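Local coordinates for transcobalamin-1 (Homo sapiens, PDB 4KKI), which binds vitamin B12 with femtomolar affinity and shields it from the acid of the stomach, at residues 241-253 against 286-300. Residues are numbered along the deposited sequence; the frame is centred on the assembly and turned at random.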
loop_
_atom_site.group_PDB
_atom_site.type_symbol
_atom_site.label_atom_id
_atom_site.label_comp_id
_atom_site.label_asym_id
_atom_site.label_seq_id
_atom_site.Cartn_x
_atom_site.Cartn_y
_atom_site.Cartn_z
ATOM N N THR A 241 -4.039 -10.129 5.358
ATOM C CA THR A 241 -4.079 -9.262 6.528
ATOM C C THR A 241 -3.748 -7.814 6.180
ATOM O O THR A 241 -4.315 -6.878 6.744
ATOM C CB THR A 241 -3.079 -9.747 7.596
ATOM O OG1 THR A 241 -3.425 -11.074 8.005
ATOM C CG2 THR A 241 -3.086 -8.828 8.811
ATOM N N PHE A 242 -2.835 -7.638 5.234
ATOM C CA PHE A 242 -2.283 -6.321 4.952
ATOM C C PHE A 242 -2.969 -5.606 3.788
ATOM O O PHE A 242 -2.577 -4.501 3.418
ATOM C CB PHE A 242 -0.776 -6.428 4.721
ATOM C CG PHE A 242 -0.052 -7.143 5.826
ATOM C CD1 PHE A 242 0.126 -6.536 7.060
ATOM C CD2 PHE A 242 0.441 -8.425 5.637
ATOM C CE1 PHE A 242 0.787 -7.190 8.084
ATOM C CE2 PHE A 242 1.106 -9.085 6.656
ATOM C CZ PHE A 242 1.280 -8.467 7.882
ATOM N N SER A 243 -3.996 -6.232 3.222
ATOM C CA SER A 243 -4.796 -5.589 2.184
ATOM C C SER A 243 -6.198 -5.284 2.699
ATOM O O SER A 243 -6.980 -4.607 2.037
ATOM C CB SER A 243 -4.885 -6.471 0.937
ATOM O OG SER A 243 -5.578 -7.678 1.210
ATOM N N THR A 244 -6.507 -5.786 3.889
ATOM C CA THR A 244 -7.855 -5.677 4.438
ATOM C C THR A 244 -8.246 -4.244 4.799
ATOM O O THR A 244 -9.374 -3.817 4.543
ATOM C CB THR A 244 -8.018 -6.576 5.671
ATOM O OG1 THR A 244 -7.843 -7.946 5.285
ATOM C CG2 THR A 244 -9.396 -6.406 6.275
ATOM N N GLY A 245 -7.308 -3.506 5.383
ATOM C CA GLY A 245 -7.566 -2.152 5.845
ATOM C C GLY A 245 -8.049 -1.225 4.747
ATOM O O GLY A 245 -9.055 -0.534 4.902
ATOM N N GLU A 246 -7.336 -1.215 3.628
ATOM C CA GLU A 246 -7.712 -0.360 2.513
ATOM C C GLU A 246 -8.860 -0.962 1.706
ATOM O O GLU A 246 -9.596 -0.242 1.035
ATOM C CB GLU A 246 -6.494 -0.035 1.644
ATOM C CG GLU A 246 -5.416 0.728 2.412
ATOM C CD GLU A 246 -4.293 1.249 1.533
ATOM O OE1 GLU A 246 -3.957 0.592 0.526
ATOM O OE2 GLU A 246 -3.747 2.328 1.853
ATOM N N ALA A 247 -9.029 -2.279 1.792
ATOM C CA ALA A 247 -10.193 -2.915 1.186
ATOM C C ALA A 247 -11.461 -2.445 1.896
ATOM O O ALA A 247 -12.475 -2.176 1.251
ATOM C CB ALA A 247 -10.074 -4.430 1.233
ATOM N N MET A 248 -11.391 -2.336 3.221
ATOM C CA MET A 248 -12.501 -1.813 4.014
ATOM C C MET A 248 -12.864 -0.389 3.590
ATOM O O MET A 248 -14.043 -0.063 3.454
ATOM C CB MET A 248 -12.180 -1.852 5.514
ATOM C CG MET A 248 -12.031 -3.253 6.104
ATOM S SD MET A 248 -11.518 -3.248 7.839
ATOM C CE MET A 248 -12.940 -2.486 8.616
ATOM N N GLN A 249 -11.850 0.450 3.377
ATOM C CA GLN A 249 -12.071 1.813 2.897
ATOM C C GLN A 249 -12.854 1.804 1.592
ATOM O O GLN A 249 -13.836 2.534 1.439
ATOM C CB GLN A 249 -10.747 2.545 2.667
ATOM C CG GLN A 249 -9.980 2.904 3.921
ATOM C CD GLN A 249 -8.833 3.852 3.632
ATOM O OE1 GLN A 249 -8.966 4.773 2.825
ATOM N NE2 GLN A 249 -7.695 3.625 4.279
ATOM N N ALA A 250 -12.406 0.977 0.654
ATOM C CA ALA A 250 -13.055 0.860 -0.647
ATOM C C ALA A 250 -14.514 0.432 -0.509
ATOM O O ALA A 250 -15.390 0.962 -1.191
ATOM C CB ALA A 250 -12.292 -0.112 -1.533
ATOM N N LEU A 251 -14.772 -0.523 0.381
ATOM C CA LEU A 251 -16.131 -1.001 0.609
ATOM C C LEU A 251 -16.969 0.015 1.386
ATOM O O LEU A 251 -18.190 0.074 1.222
ATOM C CB LEU A 251 -16.122 -2.354 1.330
ATOM C CG LEU A 251 -15.503 -3.531 0.569
ATOM C CD1 LEU A 251 -15.570 -4.801 1.399
ATOM C CD2 LEU A 251 -16.187 -3.735 -0.779
ATOM N N PHE A 252 -16.309 0.806 2.231
ATOM C CA PHE A 252 -16.975 1.878 2.971
ATOM C C PHE A 252 -17.675 2.856 2.033
ATOM O O PHE A 252 -18.793 3.290 2.298
ATOM C CB PHE A 252 -15.972 2.662 3.828
ATOM C CG PHE A 252 -15.608 1.991 5.123
ATOM C CD1 PHE A 252 -16.170 0.774 5.477
ATOM C CD2 PHE A 252 -14.713 2.588 5.994
ATOM C CE1 PHE A 252 -15.835 0.163 6.670
ATOM C CE2 PHE A 252 -14.377 1.985 7.191
ATOM C CZ PHE A 252 -14.939 0.769 7.530
ATOM N N VAL A 253 -17.006 3.199 0.934
ATOM C CA VAL A 253 -17.501 4.236 0.037
ATOM C C VAL A 253 -18.262 3.677 -1.164
ATOM O O VAL A 253 -18.708 4.434 -2.026
ATOM C CB VAL A 253 -16.349 5.128 -0.475
ATOM C CG1 VAL A 253 -15.545 5.675 0.697
ATOM C CG2 VAL A 253 -15.452 4.350 -1.428
ATOM N N ALA A 286 2.332 -1.064 7.452
ATOM C CA ALA A 286 1.104 -1.839 7.563
ATOM C C ALA A 286 0.174 -1.231 8.606
ATOM O O ALA A 286 -1.043 -1.203 8.423
ATOM C CB ALA A 286 1.413 -3.291 7.897
ATOM N N ALA A 287 0.754 -0.746 9.700
ATOM C CA ALA A 287 -0.027 -0.103 10.749
ATOM C C ALA A 287 -0.695 1.159 10.216
ATOM O O ALA A 287 -1.860 1.428 10.510
ATOM C CB ALA A 287 0.852 0.219 11.949
ATOM N N ALA A 288 0.045 1.923 9.420
ATOM C CA ALA A 288 -0.479 3.150 8.834
ATOM C C ALA A 288 -1.647 2.893 7.887
ATOM O O ALA A 288 -2.632 3.632 7.890
ATOM C CB ALA A 288 0.627 3.914 8.115
ATOM N N GLN A 289 -1.546 1.845 7.078
ATOM C CA GLN A 289 -2.569 1.590 6.067
ATOM C C GLN A 289 -3.867 1.030 6.642
ATOM O O GLN A 289 -4.936 1.220 6.064
ATOM C CB GLN A 289 -2.033 0.671 4.970
ATOM C CG GLN A 289 -0.954 1.309 4.125
ATOM C CD GLN A 289 -0.516 0.428 2.975
ATOM O OE1 GLN A 289 0.016 0.914 1.976
ATOM N NE2 GLN A 289 -0.737 -0.874 3.107
ATOM N N VAL A 290 -3.776 0.350 7.781
ATOM C CA VAL A 290 -4.949 -0.299 8.362
ATOM C C VAL A 290 -5.749 0.634 9.278
ATOM O O VAL A 290 -6.963 0.486 9.418
ATOM C CB VAL A 290 -4.574 -1.599 9.119
ATOM C CG1 VAL A 290 -3.927 -1.285 10.465
ATOM C CG2 VAL A 290 -5.800 -2.477 9.312
ATOM N N LEU A 291 -5.067 1.610 9.872
ATOM C CA LEU A 291 -5.665 2.472 10.894
ATOM C C LEU A 291 -6.937 3.259 10.514
ATOM O O LEU A 291 -7.911 3.228 11.266
ATOM C CB LEU A 291 -4.610 3.413 11.497
ATOM C CG LEU A 291 -5.113 4.380 12.571
ATOM C CD1 LEU A 291 -5.612 3.615 13.790
ATOM C CD2 LEU A 291 -4.028 5.383 12.960
ATOM N N PRO A 292 -6.932 3.976 9.368
ATOM C CA PRO A 292 -8.096 4.822 9.059
ATOM C C PRO A 292 -9.432 4.077 9.046
ATOM O O PRO A 292 -10.401 4.548 9.647
ATOM C CB PRO A 292 -7.778 5.352 7.659
ATOM C CG PRO A 292 -6.293 5.365 7.604
ATOM C CD PRO A 292 -5.864 4.141 8.362
ATOM N N ALA A 293 -9.471 2.927 8.380
ATOM C CA ALA A 293 -10.696 2.143 8.274
ATOM C C ALA A 293 -11.209 1.699 9.638
ATOM O O ALA A 293 -12.414 1.685 9.878
ATOM C CB ALA A 293 -10.481 0.940 7.367
ATOM N N LEU A 294 -10.293 1.351 10.539
ATOM C CA LEU A 294 -10.674 0.890 11.873
ATOM C C LEU A 294 -11.355 1.997 12.674
ATOM O O LEU A 294 -12.012 1.738 13.682
ATOM C CB LEU A 294 -9.454 0.370 12.631
ATOM C CG LEU A 294 -8.640 -0.709 11.915
ATOM C CD1 LEU A 294 -7.438 -1.115 12.750
ATOM C CD2 LEU A 294 -9.507 -1.914 11.593
ATOM N N MET A 295 -11.187 3.232 12.213
ATOM C CA MET A 295 -11.782 4.386 12.864
ATOM C C MET A 295 -12.912 4.931 12.005
ATOM O O MET A 295 -13.407 6.031 12.240
ATOM C CB MET A 295 -10.731 5.474 13.075
ATOM C CG MET A 295 -10.866 6.203 14.388
ATOM S SD MET A 295 -10.010 5.319 15.696
ATOM C CE MET A 295 -8.314 5.577 15.188
ATOM N N GLY A 296 -13.304 4.156 10.998
ATOM C CA GLY A 296 -14.415 4.521 10.137
ATOM C C GLY A 296 -14.068 5.621 9.153
ATOM O O GLY A 296 -14.939 6.365 8.704
ATOM N N LYS A 297 -12.787 5.718 8.811
ATOM C CA LYS A 297 -12.310 6.763 7.916
ATOM C C LYS A 297 -11.752 6.175 6.628
ATOM O O LYS A 297 -11.254 5.049 6.614
ATOM C CB LYS A 297 -11.231 7.599 8.610
ATOM C CG LYS A 297 -11.723 8.381 9.820
ATOM C CD LYS A 297 -12.618 9.534 9.398
ATOM C CE LYS A 297 -13.095 10.333 10.598
ATOM N NZ LYS A 297 -13.996 11.448 10.192
ATOM N N THR A 298 -11.850 6.939 5.545
ATOM C CA THR A 298 -11.226 6.565 4.280
ATOM C C THR A 298 -10.435 7.751 3.743
ATOM O O THR A 298 -10.503 8.850 4.293
ATOM C CB THR A 298 -12.263 6.160 3.212
ATOM O OG1 THR A 298 -12.841 7.335 2.628
ATOM C CG2 THR A 298 -13.361 5.292 3.814
ATOM N N PHE A 299 -9.699 7.533 2.660
ATOM C CA PHE A 299 -8.953 8.613 2.022
ATOM C C PHE A 299 -9.865 9.718 1.485
ATOM O O PHE A 299 -9.408 10.827 1.219
ATOM C CB PHE A 299 -8.061 8.076 0.899
ATOM C CG PHE A 299 -6.805 7.403 1.385
ATOM C CD1 PHE A 299 -6.478 7.399 2.730
ATOM C CD2 PHE A 299 -5.947 6.786 0.492
ATOM C CE1 PHE A 299 -5.323 6.783 3.176
ATOM C CE2 PHE A 299 -4.787 6.173 0.930
ATOM C CZ PHE A 299 -4.474 6.172 2.274
ATOM N N LEU A 300 -11.152 9.419 1.330
ATOM C CA LEU A 300 -12.099 10.403 0.810
ATOM C C LEU A 300 -12.545 11.410 1.866
ATOM O O LEU A 300 -13.239 12.378 1.555
ATOM C CB LEU A 300 -13.316 9.713 0.196
ATOM C CG LEU A 300 -13.025 8.821 -1.009
ATOM C CD1 LEU A 300 -14.322 8.286 -1.585
ATOM C CD2 LEU A 300 -12.236 9.580 -2.064
HETATM O O HOH W 1 -0.674 -3.008 4.448
HETATM O O HOH W 2 -2.180 -3.108 6.562
HETATM O O HOH W 3 -7.589 1.813 6.222
HETATM O O HOH W 4 -4.722 3.462 4.318
#
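Gln249 lays its extended side chain along Thr298 and the start of the 3-10 turn at 299-300, with CG 3.7 Å from Lys297 O. Its OE1 accepts from Phe299 N at 2.9 Å; the N-H...O angle of 138° and a donor lying above the carbonyl plane mark a bent bond, and the same oxygen rests over one face of the Phe299 ring. Its NE2 donates to a water 2.7 Å away that also reaches Gln289 O and Ala293 N, bridging the kink of helix 286-294. A leucine in its place would probably leave Phe299 N without its acceptor and that water short of a donor. Ala293 is a knob among Gly245, Met248, Gln249 and Phe252, its CB 3.2 Å from Gly245 O. A CB on Gly245 would clash with Val290 CA, consistent with axes only 7.4 Å apart at 32°. Phe252 CE2 comes to 3.3 Å from Ala293 O, which lies at the ring edge, near where Gly296 closes a Schellman motif. Toward the cobalamin pocket, the Glu246 carboxylate stacks on the Gln289 amide with planes 27° apart; Tyr145 hydrogen-bonds the former and cyanocobalamin the latter, an overlap consistent with Glu246 helping to hold the orientation of the Gln289 amide, which binds the ligand. Within the alpha6-alpha6 barrel, helix 185-203 touches Glu246 and Gln249, helix 55-63 meets Pro292 and Phe299, and helix 265-277 packs against Thr244 and Leu294.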